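Local structure of OTU domain-containing protein wMelOTU (Wolbachia pipientis wMel, 6W9O) at residues Asp125-Gly130 / Glu158-Ser163; Gln60-Glu63 / Gln69-Ala72. The protein is an OTU-family deubiquitinase, a bacterial cysteine protease that probably works as an effector by cleaving ubiquitin from modified proteins. One frame throughout, in Å; residues are numbered along the deposited sequence.

Contact 2 comes first along the chain and closes before contact 1 opens. It joins the C-terminal part of helix 53-66 to the loop that leads into helix 72-84. Contact 1 lies later, where the first turn of helix 126-137 rests on the end of strand 155-161. The centres of the two contacts are about 16 Å apart, and their nearest atoms are about 9 Å apart, so they do not touch. The same two helices tie them together: helices 53-66 and 126-137 each take part in the neighbourhood of both contacts. Both belong to the helix-and-sheet body of the OTU-like cysteine protease domain.

Contact 1 of 2, residues Asp125-Gly130 / Glu158-Ser163; sequences DPDVEG and ELIDNS
I160 sets its CG1 branch beside its own backbone N (chi1 -69°), and chi2 of 154° carries CD1 on toward the first turn of helix 126-137. There I160 CD1 meets P126 CB at 3.5 Å. I160 CD1 also lies 3.7 Å from P126 O. The second branch, I160 CG2, is 4.3 Å from G130 C, so the one side chain touches both P126 and G130. D127 has its CG beside the backbone N, which brings OD1 to 4.1 Å from I160 CD1, with the two side chains nearly at right angles. That carboxylate oxygen is hydrogen-bonded to S165 OG. No hydrogen bond links the two segments; the contact is mainly apolar. The turn itself is fixed by D125, the N-cap: D127 N gives a hydrogen bond of 3.0 Å to D125 OD1, from above the carboxylate plane. D125 O accepts from both V128 N and G130 N, the second bond closing the wider pi-type turn. The axes of helix segment 126-130 and strand segment 158-161 run at 30° to each other and approach to 8.7 Å. P126 also touches L141 and V143 of strand 140-146, which pairs with strand 155-161, and F54 of helix 53-66 packs against P126 and E129.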
ATOM      1  N   ASP A 125      -5.180  -1.929  -4.992  1.00 12.93           N
ATOM      2  CA  ASP A 125      -5.501  -0.522  -5.246  1.00 15.22           C
ATOM      3  C   ASP A 125      -5.294   0.225  -3.935  1.00 14.38           C
ATOM      4  O   ASP A 125      -5.963  -0.090  -2.925  1.00 14.01           O
ATOM      5  CB  ASP A 125      -6.967  -0.484  -5.707  1.00 15.58           C
ATOM      6  CG  ASP A 125      -7.508   0.904  -5.939  1.00 19.29           C
ATOM      7  OD1 ASP A 125      -6.807   1.898  -5.681  1.00 16.74           O
ATOM      8  OD2 ASP A 125      -8.656   0.966  -6.424  1.00 18.45           O
ATOM      9  N   PRO A 126      -4.426   1.234  -3.905  1.00 13.93           N
ATOM     10  CA  PRO A 126      -4.221   2.022  -2.651  1.00 13.99           C
ATOM     11  C   PRO A 126      -5.501   2.581  -2.089  1.00 14.82           C
ATOM     12  O   PRO A 126      -5.625   2.657  -0.858  1.00 15.08           O
ATOM     13  CB  PRO A 126      -3.309   3.173  -3.089  1.00 16.14           C
ATOM     14  CG  PRO A 126      -2.525   2.594  -4.242  1.00 18.53           C
ATOM     15  CD  PRO A 126      -3.496   1.643  -4.982  1.00 16.73           C
ATOM     16  N   ASP A 127      -6.463   2.978  -2.931  1.00 13.78           N
ATOM     17  CA  ASP A 127      -7.649   3.619  -2.412  1.00 12.66           C
ATOM     18  C   ASP A 127      -8.564   2.636  -1.701  1.00 14.26           C
ATOM     19  O   ASP A 127      -9.452   3.068  -0.952  1.00 16.67           O
ATOM     20  CB  ASP A 127      -8.466   4.240  -3.524  1.00 14.89           C
ATOM     21  CG  ASP A 127      -7.776   5.406  -4.201  1.00 28.48           C
ATOM     22  OD1 ASP A 127      -7.045   6.177  -3.544  1.00 28.30           O
ATOM     23  OD2 ASP A 127      -8.009   5.558  -5.438  1.00 30.35           O
ATOM     24  N   VAL A 128      -8.430   1.334  -1.988  1.00 13.48           N
ATOM     25  CA  VAL A 128      -9.327   0.362  -1.361  1.00 12.97           C
ATOM     26  C   VAL A 128      -8.510  -0.534  -0.432  1.00 16.00           C
ATOM     27  O   VAL A 128      -8.616  -0.438   0.815  1.00 14.11           O
ATOM     28  CB  VAL A 128     -10.104  -0.476  -2.397  1.00 13.99           C
ATOM     29  CG1 VAL A 128     -11.051  -1.430  -1.645  1.00 15.71           C
ATOM     30  CG2 VAL A 128     -10.915   0.456  -3.339  1.00 15.81           C
ATOM     31  N   GLU A 129      -7.682  -1.395  -1.002  1.00 13.88           N
ATOM     32  CA  GLU A 129      -6.855  -2.246  -0.151  1.00 13.05           C
ATOM     33  C   GLU A 129      -5.901  -1.427   0.674  1.00 13.36           C
ATOM     34  O   GLU A 129      -5.635  -1.787   1.832  1.00 13.54           O
ATOM     35  CB  GLU A 129      -6.094  -3.236  -1.021  1.00 14.80           C
ATOM     36  CG  GLU A 129      -7.040  -4.327  -1.639  1.00 13.53           C
ATOM     37  CD  GLU A 129      -7.890  -3.816  -2.765  1.00 14.87           C
ATOM     38  OE1 GLU A 129      -7.356  -3.110  -3.642  1.00 15.63           O
ATOM     39  OE2 GLU A 129      -9.091  -4.126  -2.746  1.00 15.90           O
ATOM     40  N   GLY A 130      -5.362  -0.324   0.139  1.00 12.18           N
ATOM     41  CA  GLY A 130      -4.457   0.499   0.974  1.00 14.35           C
ATOM     42  C   GLY A 130      -5.162   1.055   2.201  1.00 13.25           C
ATOM     43  O   GLY A 130      -4.631   1.013   3.318  1.00 14.61           O
ATOM     44  N   GLU A 158       0.333  11.454  -2.659  1.00 14.95           N
ATOM     45  CA  GLU A 158      -0.949  11.141  -2.054  1.00 17.80           C
ATOM     46  C   GLU A 158      -0.684  10.502  -0.700  1.00 15.82           C
ATOM     47  O   GLU A 158       0.303   9.767  -0.514  1.00 16.00           O
ATOM     48  CB  GLU A 158      -1.759  10.138  -2.909  1.00 20.48           C
ATOM     49  N   LEU A 159      -1.556  10.787   0.253  1.00 16.40           N
ATOM     50  CA  LEU A 159      -1.492  10.165   1.560  1.00 15.84           C
ATOM     51  C   LEU A 159      -2.834   9.541   1.855  1.00 16.67           C
ATOM     52  O   LEU A 159      -3.866  10.213   1.718  1.00 21.85           O
ATOM     53  CB  LEU A 159      -1.222  11.217   2.626  1.00 21.18           C
ATOM     54  CG  LEU A 159       0.242  11.565   2.754  1.00 24.57           C
ATOM     55  CD1 LEU A 159       0.340  12.867   3.607  1.00 26.24           C
ATOM     56  CD2 LEU A 159       0.976  10.428   3.472  1.00 21.51           C
ATOM     57  N   ILE A 160      -2.820   8.260   2.192  1.00 15.79           N
ATOM     58  CA  ILE A 160      -4.007   7.471   2.478  1.00 15.28           C
ATOM     59  C   ILE A 160      -3.919   7.049   3.935  1.00 19.24           C
ATOM     60  O   ILE A 160      -2.837   6.702   4.418  1.00 17.06           O
ATOM     61  CB  ILE A 160      -4.086   6.248   1.549  1.00 18.23           C
ATOM     62  CG1 ILE A 160      -4.369   6.779   0.122  1.00 21.98           C
ATOM     63  CG2 ILE A 160      -5.242   5.310   1.916  1.00 18.61           C
ATOM     64  CD1 ILE A 160      -3.906   5.891  -0.939  1.00 26.31           C
ATOM     65  N   ASP A 161      -5.029   7.122   4.648  1.00 16.29           N
ATOM     66  CA  ASP A 161      -5.039   6.488   5.976  1.00 16.37           C
ATOM     67  C   ASP A 161      -6.368   5.798   6.165  1.00 18.70           C
ATOM     68  O   ASP A 161      -7.098   5.518   5.197  1.00 18.47           O
ATOM     69  CB  ASP A 161      -4.686   7.501   7.066  1.00 18.69           C
ATOM     70  CG  ASP A 161      -5.729   8.593   7.233  1.00 27.48           C
ATOM     71  OD1 ASP A 161      -5.455   9.509   8.051  1.00 34.05           O
ATOM     72  OD2 ASP A 161      -6.811   8.566   6.590  1.00 24.16           O
ATOM     73  N   ASN A 162      -6.671   5.451   7.413  1.00 19.36           N
ATOM     74  CA  ASN A 162      -7.859   4.646   7.636  1.00 25.09           C
ATOM     75  C   ASN A 162      -9.118   5.377   7.192  1.00 24.63           C
ATOM     76  O   ASN A 162     -10.148   4.718   6.913  1.00 25.68           O
ATOM     77  CB  ASN A 162      -7.941   4.219   9.112  1.00 28.00           C
ATOM     78  CG  ASN A 162      -8.060   5.376  10.061  1.00 33.73           C
ATOM     79  OD1 ASN A 162      -7.332   6.363   9.980  1.00 30.30           O
ATOM     80  ND2 ASN A 162      -8.988   5.257  10.995  1.00 44.57           N
ATOM     81  N   SER A 163      -9.042   6.706   7.065  1.00 21.28           N
ATOM     82  CA  SER A 163     -10.197   7.511   6.662  1.00 21.91           C
ATOM     83  C   SER A 163     -10.210   7.923   5.185  1.00 22.88           C
ATOM     84  O   SER A 163     -11.104   8.690   4.781  1.00 28.21           O
ATOM     85  CB  SER A 163     -10.309   8.742   7.557  1.00 31.11           C
ATOM     86  OG  SER A 163      -9.193   9.600   7.350  1.00 36.58           O
TER

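Contact 2 of 2, residues Gln60-Glu63 / Gln69-Ala72; sequences QSLE and QVTA
This contact belongs to a helix-loop-helix connection. Helix 53-66 ends, the chain turns back, and residues 69-71 lead into helix 72-84. Two pairs of side chains bridge the turn, one polar and one apolar. The polar pair is E63 and Q69, whose CA atoms are 5.3 Å apart. E63 has CG anti to the backbone N (chi1 -180°) and is extended beyond it. Q69 starts the other way, with CG beside its backbone N (chi1 -74°), and is also extended. Both chains therefore reach out from the backbone and bring their ends together. Q69 NE2 donates to E63 OE2 at 3.0 Å, with an N-H...O angle of 164°. The acceptor lies close to the amide plane of Q69. The donor, in contrast, comes from above the carboxylate plane of E63, and the two flat groups are almost perpendicular. The methylene carbon Q69 CG also lies 3.5 Å from E63 CD, so the carboxylate rests against the glutamine chain as well as accepting its N-H. This is a charge-assisted bond if E63 is ionised, as is likely for a partly exposed glutamate. The apolar pair is buried. L62 CD2 meets V70 CG2 at 4.1 Å, and the side chains cross at a slant. Y137 of helix 126-137 touches both of them, and V182 of strand 181-188 touches L62. On the loop side T71 is the N-cap of helix 72-84, with T71 OG1 hydrogen-bonded to K74 N. Polar bridge outside, apolar pair inside and a threonine cap at the next helix together make the link between two consecutive helices of the OTU-like cysteine protease domain.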
ATOM      1  N   GLN A  60       7.029  -4.549   2.132  1.00 15.02           N
ATOM      2  CA  GLN A  60       8.445  -4.260   2.339  1.00 13.67           C
ATOM      3  C   GLN A  60       8.615  -2.975   3.112  1.00 12.94           C
ATOM      4  O   GLN A  60       9.501  -2.883   3.987  1.00 13.45           O
ATOM      5  CB  GLN A  60       9.176  -4.189   1.004  1.00 13.21           C
ATOM      6  CG  GLN A  60       9.335  -5.585   0.334  1.00 13.98           C
ATOM      7  CD  GLN A  60      10.091  -5.439  -0.949  1.00 16.50           C
ATOM      8  OE1 GLN A  60      11.222  -4.945  -0.958  1.00 18.82           O
ATOM      9  NE2 GLN A  60       9.466  -5.824  -2.077  1.00 16.73           N
ATOM     10  N   SER A  61       7.829  -1.947   2.794  1.00 12.70           N
ATOM     11  CA  SER A  61       7.995  -0.686   3.522  1.00 11.50           C
ATOM     12  C   SER A  61       7.509  -0.843   4.956  1.00 13.10           C
ATOM     13  O   SER A  61       8.160  -0.351   5.905  1.00 12.99           O
ATOM     14  CB  SER A  61       7.236   0.420   2.751  1.00 12.59           C
ATOM     15  OG  SER A  61       7.204   1.626   3.530  1.00 12.62           O
ATOM     16  N   LEU A  62       6.420  -1.608   5.162  1.00 13.95           N
ATOM     17  CA  LEU A  62       5.942  -1.876   6.526  1.00 12.93           C
ATOM     18  C   LEU A  62       7.017  -2.546   7.357  1.00 12.58           C
ATOM     19  O   LEU A  62       7.252  -2.173   8.520  1.00 14.36           O
ATOM     20  CB  LEU A  62       4.686  -2.758   6.477  1.00 13.86           C
ATOM     21  CG  LEU A  62       4.046  -3.066   7.843  1.00 14.25           C
ATOM     22  CD1 LEU A  62       3.399  -1.805   8.394  1.00 16.88           C
ATOM     23  CD2 LEU A  62       3.053  -4.230   7.705  1.00 19.04           C
ATOM     24  N   GLU A  63       7.694  -3.550   6.793  1.00 12.92           N
ATOM     25  CA  GLU A  63       8.678  -4.271   7.589  1.00 13.00           C
ATOM     26  C   GLU A  63       9.836  -3.338   7.943  1.00 14.03           C
ATOM     27  O   GLU A  63      10.339  -3.340   9.082  1.00 14.47           O
ATOM     28  CB  GLU A  63       9.198  -5.498   6.828  1.00 14.70           C
ATOM     29  CG  GLU A  63      10.241  -6.229   7.720  1.00 15.24           C
ATOM     30  CD  GLU A  63      10.809  -7.505   7.132  1.00 18.40           C
ATOM     31  OE1 GLU A  63      10.268  -7.986   6.078  1.00 20.12           O
ATOM     32  OE2 GLU A  63      11.740  -8.070   7.704  1.00 20.11           O
ATOM     33  N   GLN A  69       6.428  -8.099  10.066  1.00 18.74           N
ATOM     34  CA  GLN A  69       6.541  -8.944   8.875  1.00 19.44           C
ATOM     35  C   GLN A  69       5.183  -9.568   8.573  1.00 23.29           C
ATOM     36  O   GLN A  69       4.667 -10.353   9.384  1.00 26.34           O
ATOM     37  CB  GLN A  69       7.542 -10.075   9.130  1.00 26.08           C
ATOM     38  CG  GLN A  69       8.962  -9.638   9.121  1.00 26.04           C
ATOM     39  CD  GLN A  69       9.934 -10.806   9.406  1.00 34.63           C
ATOM     40  OE1 GLN A  69       9.586 -11.756  10.088  1.00 43.51           O
ATOM     41  NE2 GLN A  69      11.139 -10.705   8.904  1.00 36.88           N
ATOM     42  N   VAL A  70       4.660  -9.294   7.389  1.00 22.99           N
ATOM     43  CA  VAL A  70       3.392  -9.847   6.914  1.00 21.36           C
ATOM     44  C   VAL A  70       3.645 -10.257   5.459  1.00 25.32           C
ATOM     45  O   VAL A  70       4.135  -9.443   4.679  1.00 32.12           O
ATOM     46  CB  VAL A  70       2.291  -8.757   6.954  1.00 24.02           C
ATOM     47  CG1 VAL A  70       0.943  -9.304   6.544  1.00 32.28           C
ATOM     48  CG2 VAL A  70       2.140  -8.174   8.374  1.00 29.93           C
ATOM     49  N   THR A  71       3.248 -11.468   5.071  1.00 20.10           N
ATOM     50  CA  THR A  71       3.398 -11.835   3.658  1.00 20.60           C
ATOM     51  C   THR A  71       2.372 -11.109   2.791  1.00 21.76           C
ATOM     52  O   THR A  71       1.358 -10.598   3.263  1.00 18.18           O
ATOM     53  CB  THR A  71       3.213 -13.337   3.446  1.00 20.41           C
ATOM     54  OG1 THR A  71       1.860 -13.682   3.788  1.00 21.82           O
ATOM     55  CG2 THR A  71       4.213 -14.157   4.285  1.00 22.48           C
ATOM     56  N   ALA A  72       2.655 -11.083   1.493  1.00 20.05           N
ATOM     57  CA  ALA A  72       1.702 -10.497   0.569  1.00 19.03           C
ATOM     58  C   ALA A  72       0.376 -11.251   0.599  1.00 18.27           C
ATOM     59  O   ALA A  72      -0.711 -10.630   0.487  1.00 18.26           O
ATOM     60  CB  ALA A  72       2.317 -10.478  -0.841  1.00 20.65           C
TER